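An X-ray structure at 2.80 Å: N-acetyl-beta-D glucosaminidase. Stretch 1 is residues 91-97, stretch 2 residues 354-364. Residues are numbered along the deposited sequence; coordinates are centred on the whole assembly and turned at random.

Stretch 1 (91-97) DSGTYLP
Stretch 2, residues 354-364: TMGSEAHATLS

A short irregular segment lies against the first turns of a helix in a small, mostly van der Waals contact, fixed by one direct hydrogen bond and one bridging water. The two segments bury 294 Å² in total, both sides summed.

Residues 91-97 form neither helix nor strand; from Thr94 to Leu96 the chain is extended, with phi/psi of -74/144, -78/112 and -121/152. In the other stretch, Gly356 (-76/40) is the N-cap and the helix runs from Ser357 through Ser364 and beyond. Its i to i+4 bonds include His360 N to Gly356 O at 2.6 Å and Ser364 N to His360 O at 3.1 Å. Register follows from the CA atoms: Thr94 lies 6.4 Å from Ala361 and Leu96 5.4 Å from Ser364, so both chains advance in the same general sense.

The direct bond is Ser364 OG to Tyr95 O, 2.7 Å. With chi1 at -176° (t), the serine hydroxyl donates to a carbonyl on a segment lacking regular structure, while the Tyr95 side chain (chi1 -74°, m) starts sideways and its end leads away from the helix.

Thr94 (chi1 -51°, m) points toward the helix. Its OG1 sits 3.5 Å from His360 CB, at the edge of the imidazole and near its plane; its CG2 lies 4.0 Å from Ser364 CB. The His360 ring (chi1 -60°, m; chi2 172°) leads away from the segment.

Leu96 (chi1 -63°, m; chi2 162°, t) starts sideways, but its end approaches the helix: CD2 is 3.8 Å from His360 O, 3.9 Å from Ser364 CB and 4.1 Å from Leu363 CD2. The last is an apolar pairing with Leu363 in chi1 t, chi2 p.

Near the helix start, a water donates to Ser92 O at 3.1 Å and hydrogen-bonds Ser357 OG at 3.2 Å. Met355 CE (chi1-chi3 m, t, m) approaches Ser92 O at 4.4 Å.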

# COMPACT_ATOMS: atom_id res chain seq x y z
N ASP A 91 -27.91 -17.80 24.91
CA ASP A 91 -28.10 -19.22 24.61
C ASP A 91 -29.05 -19.44 23.44
O ASP A 91 -29.20 -20.56 22.96
CB ASP A 91 -28.65 -19.96 25.84
CG ASP A 91 -27.73 -19.88 27.03
OD1 ASP A 91 -26.50 -19.99 26.85
OD2 ASP A 91 -28.23 -19.71 28.16
N SER A 92 -29.71 -18.37 23.01
CA SER A 92 -30.61 -18.43 21.87
C SER A 92 -29.85 -18.72 20.57
O SER A 92 -30.36 -19.40 19.69
CB SER A 92 -31.37 -17.10 21.73
OG SER A 92 -31.83 -16.64 22.99
N GLY A 93 -28.62 -18.20 20.48
CA GLY A 93 -27.76 -18.39 19.31
C GLY A 93 -26.40 -18.95 19.67
O GLY A 93 -26.04 -19.04 20.84
N THR A 94 -25.63 -19.31 18.65
CA THR A 94 -24.35 -19.99 18.85
C THR A 94 -23.26 -19.05 19.36
O THR A 94 -23.22 -17.88 18.99
CB THR A 94 -23.88 -20.63 17.53
OG1 THR A 94 -24.93 -21.43 16.98
CG2 THR A 94 -22.64 -21.50 17.75
N TYR A 95 -22.39 -19.57 20.22
CA TYR A 95 -21.16 -18.88 20.59
C TYR A 95 -20.14 -19.06 19.46
O TYR A 95 -19.66 -20.17 19.22
CB TYR A 95 -20.56 -19.45 21.89
CG TYR A 95 -21.29 -19.06 23.15
CD1 TYR A 95 -21.14 -17.80 23.70
CD2 TYR A 95 -22.13 -19.96 23.80
CE1 TYR A 95 -21.82 -17.43 24.85
CE2 TYR A 95 -22.81 -19.61 24.95
CZ TYR A 95 -22.65 -18.34 25.48
OH TYR A 95 -23.32 -17.97 26.62
N LEU A 96 -19.82 -17.98 18.77
CA LEU A 96 -18.74 -18.00 17.78
C LEU A 96 -17.69 -16.95 18.17
O LEU A 96 -18.02 -15.95 18.82
CB LEU A 96 -19.28 -17.73 16.37
CG LEU A 96 -20.26 -18.79 15.84
CD1 LEU A 96 -21.06 -18.23 14.68
CD2 LEU A 96 -19.54 -20.07 15.45
N PRO A 97 -16.42 -17.18 17.79
CA PRO A 97 -15.31 -16.33 18.22
C PRO A 97 -15.54 -14.83 18.03
O PRO A 97 -15.92 -14.39 16.95
CB PRO A 97 -14.16 -16.80 17.33
CG PRO A 97 -14.47 -18.22 17.04
CD PRO A 97 -15.96 -18.30 16.94
N THR A 354 -34.55 -22.99 10.38
CA THR A 354 -33.72 -22.38 9.34
C THR A 354 -32.54 -21.56 9.89
O THR A 354 -31.75 -21.01 9.12
CB THR A 354 -34.55 -21.49 8.38
OG1 THR A 354 -35.12 -20.39 9.09
CG2 THR A 354 -35.66 -22.31 7.72
N MET A 355 -32.42 -21.47 11.21
CA MET A 355 -31.17 -21.09 11.85
C MET A 355 -30.22 -22.26 11.65
O MET A 355 -30.62 -23.42 11.82
CB MET A 355 -31.35 -20.87 13.35
CG MET A 355 -32.23 -19.69 13.71
SD MET A 355 -32.19 -19.30 15.47
CE MET A 355 -32.52 -20.91 16.19
N GLY A 356 -28.98 -21.98 11.30
CA GLY A 356 -28.02 -23.06 11.07
C GLY A 356 -27.50 -23.69 12.35
O GLY A 356 -26.32 -24.02 12.43
N SER A 357 -28.37 -23.88 13.33
CA SER A 357 -27.96 -24.22 14.69
C SER A 357 -26.94 -25.35 14.75
O SER A 357 -25.88 -25.20 15.35
CB SER A 357 -29.17 -24.58 15.56
OG SER A 357 -29.87 -23.41 15.93
N GLU A 358 -27.25 -26.47 14.10
CA GLU A 358 -26.39 -27.65 14.13
C GLU A 358 -25.07 -27.38 13.40
O GLU A 358 -24.00 -27.68 13.93
CB GLU A 358 -27.10 -28.86 13.50
CG GLU A 358 -26.40 -30.20 13.77
CD GLU A 358 -26.92 -31.34 12.90
OE1 GLU A 358 -27.02 -31.16 11.66
OE2 GLU A 358 -27.20 -32.43 13.45
N ALA A 359 -25.16 -26.82 12.20
CA ALA A 359 -23.98 -26.51 11.39
C ALA A 359 -23.10 -25.47 12.08
O ALA A 359 -21.87 -25.59 12.09
CB ALA A 359 -24.39 -26.03 10.01
N HIS A 360 -23.74 -24.45 12.66
CA HIS A 360 -23.03 -23.39 13.38
C HIS A 360 -22.38 -23.92 14.65
O HIS A 360 -21.34 -23.42 15.07
CB HIS A 360 -23.98 -22.24 13.74
CG HIS A 360 -24.61 -21.58 12.56
ND1 HIS A 360 -25.61 -20.64 12.68
CD2 HIS A 360 -24.41 -21.74 11.23
CE1 HIS A 360 -25.98 -20.24 11.48
NE2 HIS A 360 -25.27 -20.89 10.58
N ALA A 361 -22.99 -24.93 15.26
CA ALA A 361 -22.42 -25.56 16.44
C ALA A 361 -21.11 -26.23 16.10
O ALA A 361 -20.15 -26.12 16.86
CB ALA A 361 -23.39 -26.57 17.05
N THR A 362 -21.05 -26.92 14.96
CA THR A 362 -19.83 -27.65 14.59
C THR A 362 -18.76 -26.69 14.07
O THR A 362 -17.57 -27.00 14.10
CB THR A 362 -20.07 -28.78 13.56
OG1 THR A 362 -20.09 -28.23 12.24
CG2 THR A 362 -21.38 -29.54 13.84
N LEU A 363 -19.18 -25.52 13.59
CA LEU A 363 -18.25 -24.46 13.23
C LEU A 363 -17.54 -23.95 14.48
O LEU A 363 -16.32 -23.80 14.50
CB LEU A 363 -18.98 -23.30 12.52
CG LEU A 363 -18.12 -22.14 11.99
CD1 LEU A 363 -17.19 -22.61 10.88
CD2 LEU A 363 -19.00 -21.00 11.49
N SER A 364 -18.32 -23.70 15.53
CA SER A 364 -17.80 -23.22 16.80
C SER A 364 -16.72 -24.15 17.36
O SER A 364 -15.65 -23.69 17.75
CB SER A 364 -18.93 -23.06 17.82
OG SER A 364 -18.43 -22.52 19.03
O HOH W 1 -31.14 -22.26 18.64